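Local atomic coordinates of peptidoglycan D,D-transpeptidase PbpA (Mycobacterium tuberculosis, PDB entry 3UN7), a protein that probably cross-links peptidoglycan strands of the cell wall as a penicillin-binding D,D-transpeptidase and probably helps to regulate cell length. Residues Glu75-Arg89 with Val339-Ser351. Numbering follows the deposited sequence.
Sequences EDPILNGSDRRLFGR and VGSLKGPDLANIS
L342 packs on I78, and I350 on I78 and L86, through apolar groups. R85 lies against both L342 and I350 with the end of its side chain. CD1 of L342 lies 3.9 Å from CG1 of I78. The ethyl tip of I78 runs on towards I350, and the two side chains lie alongside each other, pointing opposite ways. L86 reaches over the turn that follows strand 339-343. Its CD2 packs on the backbone of G344, 3.7 Å from CA, and equally close to CD of P345.

The guanidinium of R85 adds a flat lid. CG2 of I350 sits 3.6 Å above one face, off-centre and nearer its edge. The methyl gets there because CG2 is anti to the backbone N of I350. R85 is held in this pose from within its own segment. It bends at chi3 (-63°) and grips D83 side-on. R85 NE donates to D83 OD2 at 2.8 Å, nearly straight at 176°, and R85 NH2 donates to D83 OD1. The backbone N of R85 also bonds D83 OD2, closing an Asx turn. Two donors on that oxygen and a bidentate salt bridge should limit rotation of the guanidinium.

The polar ends add two further contacts. E75 brings its carboxylate against hydrocarbon, with OE2 3.4 Å from CD2 of L342 and OE1 near CG2 of V339. R89 and D346 form a long salt bridge, 3.8 Å from NH2 to OD1. No N-H is aimed at the oxygen, so only the charges attract, and R89 is poorly ordered.

V105 of the adjoining strand 104-107 also touches E75 and L342. I350 and S351 both face L342 in a classic beta bulge at the sheet edge. Here helix 76-79, the turn after it and the start of helix 87-96, all in the N-terminal dimerisation-family region, pack on one edge of a mixed sheet, where strands 339-343 and 349-352 come from the transpeptidase-family part of the chain.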
loop_
_atom_site.group_PDB
_atom_site.type_symbol
_atom_site.label_atom_id
_atom_site.label_comp_id
_atom_site.label_asym_id
_atom_site.label_seq_id
_atom_site.Cartn_x
_atom_site.Cartn_y
_atom_site.Cartn_z
ATOM N N GLU A 75 5.563 -19.597 1.148
ATOM C CA GLU A 75 4.940 -20.774 0.540
ATOM C C GLU A 75 5.964 -21.862 0.256
ATOM O O GLU A 75 5.711 -22.773 -0.520
ATOM C CB GLU A 75 4.165 -20.391 -0.739
ATOM C CG GLU A 75 3.045 -19.391 -0.526
ATOM C CD GLU A 75 1.875 -19.927 0.312
ATOM O OE1 GLU A 75 1.046 -19.102 0.718
ATOM O OE2 GLU A 75 1.772 -21.144 0.568
ATOM N N ASP A 76 7.103 -21.801 0.945
ATOM C CA ASP A 76 8.156 -22.802 0.769
ATOM C C ASP A 76 7.703 -24.281 0.793
ATOM O O ASP A 76 8.083 -25.035 -0.108
ATOM C CB ASP A 76 9.298 -22.570 1.756
ATOM C CG ASP A 76 10.631 -23.099 1.243
ATOM O OD1 ASP A 76 10.811 -23.237 0.017
ATOM O OD2 ASP A 76 11.502 -23.387 2.084
ATOM N N PRO A 77 6.901 -24.704 1.807
ATOM C CA PRO A 77 6.498 -26.114 1.864
ATOM C C PRO A 77 5.655 -26.566 0.668
ATOM O O PRO A 77 5.786 -27.706 0.216
ATOM C CB PRO A 77 5.684 -26.196 3.154
ATOM C CG PRO A 77 6.114 -25.015 3.974
ATOM C CD PRO A 77 6.339 -23.946 2.947
ATOM N N ILE A 78 4.800 -25.686 0.158
ATOM C CA ILE A 78 4.031 -25.989 -1.050
ATOM C C ILE A 78 4.968 -26.024 -2.265
ATOM O O ILE A 78 4.962 -26.987 -3.056
ATOM C CB ILE A 78 2.858 -24.983 -1.242
ATOM C CG1 ILE A 78 1.754 -25.258 -0.197
ATOM C CG2 ILE A 78 2.298 -25.017 -2.681
ATOM C CD1 ILE A 78 0.875 -26.484 -0.492
ATOM N N LEU A 79 5.805 -24.996 -2.386
ATOM C CA LEU A 79 6.652 -24.870 -3.566
ATOM C C LEU A 79 7.702 -25.963 -3.650
ATOM O O LEU A 79 8.000 -26.449 -4.744
ATOM C CB LEU A 79 7.297 -23.473 -3.641
ATOM C CG LEU A 79 6.267 -22.360 -3.830
ATOM C CD1 LEU A 79 6.867 -21.010 -3.505
ATOM C CD2 LEU A 79 5.753 -22.391 -5.265
ATOM N N ASN A 80 8.265 -26.349 -2.508
ATOM C CA ASN A 80 9.238 -27.443 -2.493
ATOM C C ASN A 80 8.618 -28.843 -2.351
ATOM O O ASN A 80 9.324 -29.847 -2.427
ATOM C CB ASN A 80 10.382 -27.193 -1.485
ATOM C CG ASN A 80 9.957 -27.341 -0.033
ATOM O OD1 ASN A 80 9.053 -28.101 0.284
ATOM N ND2 ASN A 80 10.637 -26.617 0.869
ATOM N N GLY A 81 7.304 -28.900 -2.168
ATOM C CA GLY A 81 6.571 -30.173 -2.142
ATOM C C GLY A 81 6.599 -30.942 -0.827
ATOM O O GLY A 81 6.170 -32.089 -0.784
ATOM N N SER A 82 7.092 -30.313 0.247
ATOM C CA SER A 82 7.173 -30.966 1.559
ATOM C C SER A 82 5.918 -30.742 2.413
ATOM O O SER A 82 5.769 -31.352 3.477
ATOM C CB SER A 82 8.420 -30.502 2.318
ATOM O OG SER A 82 8.390 -29.099 2.516
ATOM N N ASP A 83 5.016 -29.880 1.949
ATOM C CA ASP A 83 3.737 -29.685 2.623
ATOM C C ASP A 83 3.029 -31.021 2.840
ATOM O O ASP A 83 3.005 -31.864 1.945
ATOM C CB ASP A 83 2.837 -28.744 1.824
ATOM C CG ASP A 83 1.683 -28.210 2.645
ATOM O OD1 ASP A 83 1.760 -27.057 3.111
ATOM O OD2 ASP A 83 0.697 -28.946 2.848
ATOM N N ARG A 84 2.470 -31.188 4.039
ATOM C CA ARG A 84 1.736 -32.397 4.445
ATOM C C ARG A 84 0.615 -32.742 3.467
ATOM O O ARG A 84 0.355 -33.921 3.188
ATOM C CB ARG A 84 1.133 -32.211 5.851
ATOM C CG ARG A 84 2.160 -32.044 6.953
ATOM C CD ARG A 84 1.550 -32.091 8.360
ATOM N NE ARG A 84 2.620 -32.316 9.324
ATOM C CZ ARG A 84 2.814 -33.440 10.003
ATOM N NH1 ARG A 84 1.972 -34.457 9.891
ATOM N NH2 ARG A 84 3.844 -33.529 10.825
ATOM N N ARG A 85 -0.045 -31.703 2.958
ATOM C CA ARG A 85 -1.153 -31.868 2.015
ATOM C C ARG A 85 -0.708 -32.499 0.690
ATOM O O ARG A 85 -1.526 -33.080 -0.035
ATOM C CB ARG A 85 -1.862 -30.533 1.798
ATOM C CG ARG A 85 -2.595 -30.039 3.062
ATOM C CD ARG A 85 -2.961 -28.567 3.021
ATOM N NE ARG A 85 -1.792 -27.694 2.954
ATOM C CZ ARG A 85 -1.839 -26.366 2.992
ATOM N NH1 ARG A 85 -3.001 -25.726 3.111
ATOM N NH2 ARG A 85 -0.718 -25.667 2.918
ATOM N N LEU A 86 0.596 -32.415 0.417
ATOM C CA LEU A 86 1.199 -32.866 -0.836
ATOM C C LEU A 86 1.905 -34.188 -0.716
ATOM O O LEU A 86 2.164 -34.847 -1.724
ATOM C CB LEU A 86 2.233 -31.849 -1.320
ATOM C CG LEU A 86 1.704 -30.568 -1.937
ATOM C CD1 LEU A 86 2.849 -29.580 -2.141
ATOM C CD2 LEU A 86 0.995 -30.894 -3.241
ATOM N N PHE A 87 2.227 -34.583 0.509
ATOM C CA PHE A 87 3.121 -35.719 0.702
ATOM C C PHE A 87 2.609 -37.074 0.196
ATOM O O PHE A 87 3.390 -38.017 0.050
ATOM C CB PHE A 87 3.636 -35.796 2.142
ATOM C CG PHE A 87 5.098 -36.104 2.221
ATOM C CD1 PHE A 87 5.536 -37.358 2.630
ATOM C CD2 PHE A 87 6.038 -35.151 1.831
ATOM C CE1 PHE A 87 6.887 -37.654 2.674
ATOM C CE2 PHE A 87 7.396 -35.434 1.867
ATOM C CZ PHE A 87 7.822 -36.688 2.294
ATOM N N GLY A 88 1.315 -37.164 -0.092
ATOM C CA GLY A 88 0.764 -38.323 -0.796
ATOM C C GLY A 88 1.268 -38.391 -2.231
ATOM O O GLY A 88 1.545 -39.477 -2.755
ATOM N N ARG A 89 1.411 -37.225 -2.859
ATOM C CA ARG A 89 1.837 -37.141 -4.260
ATOM C C ARG A 89 3.334 -37.413 -4.454
ATOM O O ARG A 89 3.724 -38.051 -5.434
ATOM C CB ARG A 89 1.440 -35.797 -4.895
ATOM C CG ARG A 89 -0.010 -35.366 -4.662
ATOM C CD ARG A 89 -1.028 -36.452 -5.022
ATOM N NE ARG A 89 -1.453 -36.400 -6.420
ATOM C CZ ARG A 89 -1.361 -37.411 -7.283
ATOM N NH1 ARG A 89 -0.852 -38.583 -6.907
ATOM N NH2 ARG A 89 -1.785 -37.249 -8.532
ATOM N N VAL A 339 -2.569 -14.541 -1.721
ATOM C CA VAL A 339 -2.613 -15.893 -2.272
ATOM C C VAL A 339 -4.055 -16.351 -2.421
ATOM O O VAL A 339 -4.754 -16.525 -1.433
ATOM C CB VAL A 339 -1.772 -16.884 -1.448
ATOM C CG1 VAL A 339 -1.874 -18.323 -2.051
ATOM C CG2 VAL A 339 -0.293 -16.445 -1.460
ATOM N N GLY A 340 -4.490 -16.542 -3.663
ATOM C CA GLY A 340 -5.861 -16.988 -3.948
ATOM C C GLY A 340 -6.051 -18.482 -3.804
ATOM O O GLY A 340 -7.089 -18.949 -3.323
ATOM N N SER A 341 -5.064 -19.250 -4.251
ATOM C CA SER A 341 -5.142 -20.698 -4.108
ATOM C C SER A 341 -3.789 -21.389 -4.161
ATOM O O SER A 341 -2.824 -20.858 -4.696
ATOM C CB SER A 341 -6.119 -21.315 -5.126
ATOM O OG SER A 341 -5.729 -21.047 -6.454
ATOM N N LEU A 342 -3.743 -22.571 -3.556
ATOM C CA LEU A 342 -2.595 -23.457 -3.593
ATOM C C LEU A 342 -3.039 -24.703 -4.334
ATOM O O LEU A 342 -4.146 -25.195 -4.112
ATOM C CB LEU A 342 -2.163 -23.833 -2.161
ATOM C CG LEU A 342 -1.764 -22.668 -1.233
ATOM C CD1 LEU A 342 -1.555 -23.188 0.181
ATOM C CD2 LEU A 342 -0.511 -21.971 -1.778
ATOM N N LYS A 343 -2.168 -25.216 -5.198
ATOM C CA LYS A 343 -2.458 -26.409 -5.995
ATOM C C LYS A 343 -1.309 -27.393 -5.905
ATOM O O LYS A 343 -0.187 -27.012 -5.583
ATOM C CB LYS A 343 -2.649 -26.036 -7.471
ATOM C CG LYS A 343 -3.785 -25.079 -7.773
ATOM C CD LYS A 343 -3.820 -24.784 -9.267
ATOM C CE LYS A 343 -4.358 -23.391 -9.585
ATOM N NZ LYS A 343 -5.515 -22.903 -8.760
ATOM N N GLY A 344 -1.594 -28.654 -6.211
ATOM C CA GLY A 344 -0.557 -29.677 -6.340
ATOM C C GLY A 344 0.195 -29.575 -7.665
ATOM O O GLY A 344 -0.182 -28.787 -8.530
ATOM N N PRO A 345 1.257 -30.387 -7.837
ATOM C CA PRO A 345 2.065 -30.404 -9.063
ATOM C C PRO A 345 1.212 -30.680 -10.297
ATOM O O PRO A 345 1.536 -30.219 -11.391
ATOM C CB PRO A 345 3.011 -31.593 -8.850
ATOM C CG PRO A 345 2.459 -32.356 -7.704
ATOM C CD PRO A 345 1.752 -31.363 -6.853
ATOM N N ASP A 346 0.129 -31.426 -10.111
ATOM C CA ASP A 346 -0.777 -31.756 -11.210
ATOM C C ASP A 346 -2.011 -30.820 -11.218
ATOM O O ASP A 346 -3.020 -31.071 -11.895
ATOM C CB ASP A 346 -1.115 -33.258 -11.179
ATOM C CG ASP A 346 0.081 -34.135 -11.573
ATOM O OD1 ASP A 346 0.239 -35.257 -11.033
ATOM O OD2 ASP A 346 0.881 -33.708 -12.434
ATOM N N LEU A 347 -1.891 -29.733 -10.459
ATOM C CA LEU A 347 -2.857 -28.627 -10.409
ATOM C C LEU A 347 -4.198 -28.916 -9.716
ATOM O O LEU A 347 -5.115 -28.107 -9.786
ATOM C CB LEU A 347 -3.053 -27.988 -11.793
ATOM C CG LEU A 347 -1.752 -27.573 -12.489
ATOM C CD1 LEU A 347 -2.016 -27.156 -13.937
ATOM C CD2 LEU A 347 -1.044 -26.471 -11.704
ATOM N N ALA A 348 -4.303 -30.053 -9.033
ATOM C CA ALA A 348 -5.470 -30.302 -8.186
ATOM C C ALA A 348 -5.463 -29.312 -7.021
ATOM O O ALA A 348 -4.398 -28.928 -6.521
ATOM C CB ALA A 348 -5.455 -31.715 -7.673
ATOM N N ASN A 349 -6.656 -28.892 -6.609
ATOM C CA ASN A 349 -6.812 -27.913 -5.542
ATOM C C ASN A 349 -6.332 -28.453 -4.179
ATOM O O ASN A 349 -6.620 -29.601 -3.816
ATOM C CB ASN A 349 -8.277 -27.495 -5.478
ATOM C CG ASN A 349 -8.549 -26.475 -4.418
ATOM O OD1 ASN A 349 -8.029 -25.359 -4.461
ATOM N ND2 ASN A 349 -9.401 -26.833 -3.468
ATOM N N ILE A 350 -5.579 -27.630 -3.449
ATOM C CA ILE A 350 -5.134 -27.966 -2.089
ATOM C C ILE A 350 -5.855 -27.063 -1.106
ATOM O O ILE A 350 -6.425 -27.536 -0.116
ATOM C CB ILE A 350 -3.582 -27.845 -1.939
ATOM C CG1 ILE A 350 -2.870 -29.156 -2.288
ATOM C CG2 ILE A 350 -3.183 -27.545 -0.506
ATOM C CD1 ILE A 350 -3.344 -29.888 -3.511
ATOM N N SER A 351 -5.846 -25.765 -1.407
ATOM C CA SER A 351 -6.510 -24.756 -0.601
ATOM C C SER A 351 -6.986 -23.601 -1.489
ATOM O O SER A 351 -6.316 -23.247 -2.459
ATOM C CB SER A 351 -5.534 -24.205 0.442
ATOM O OG SER A 351 -6.243 -23.488 1.425
#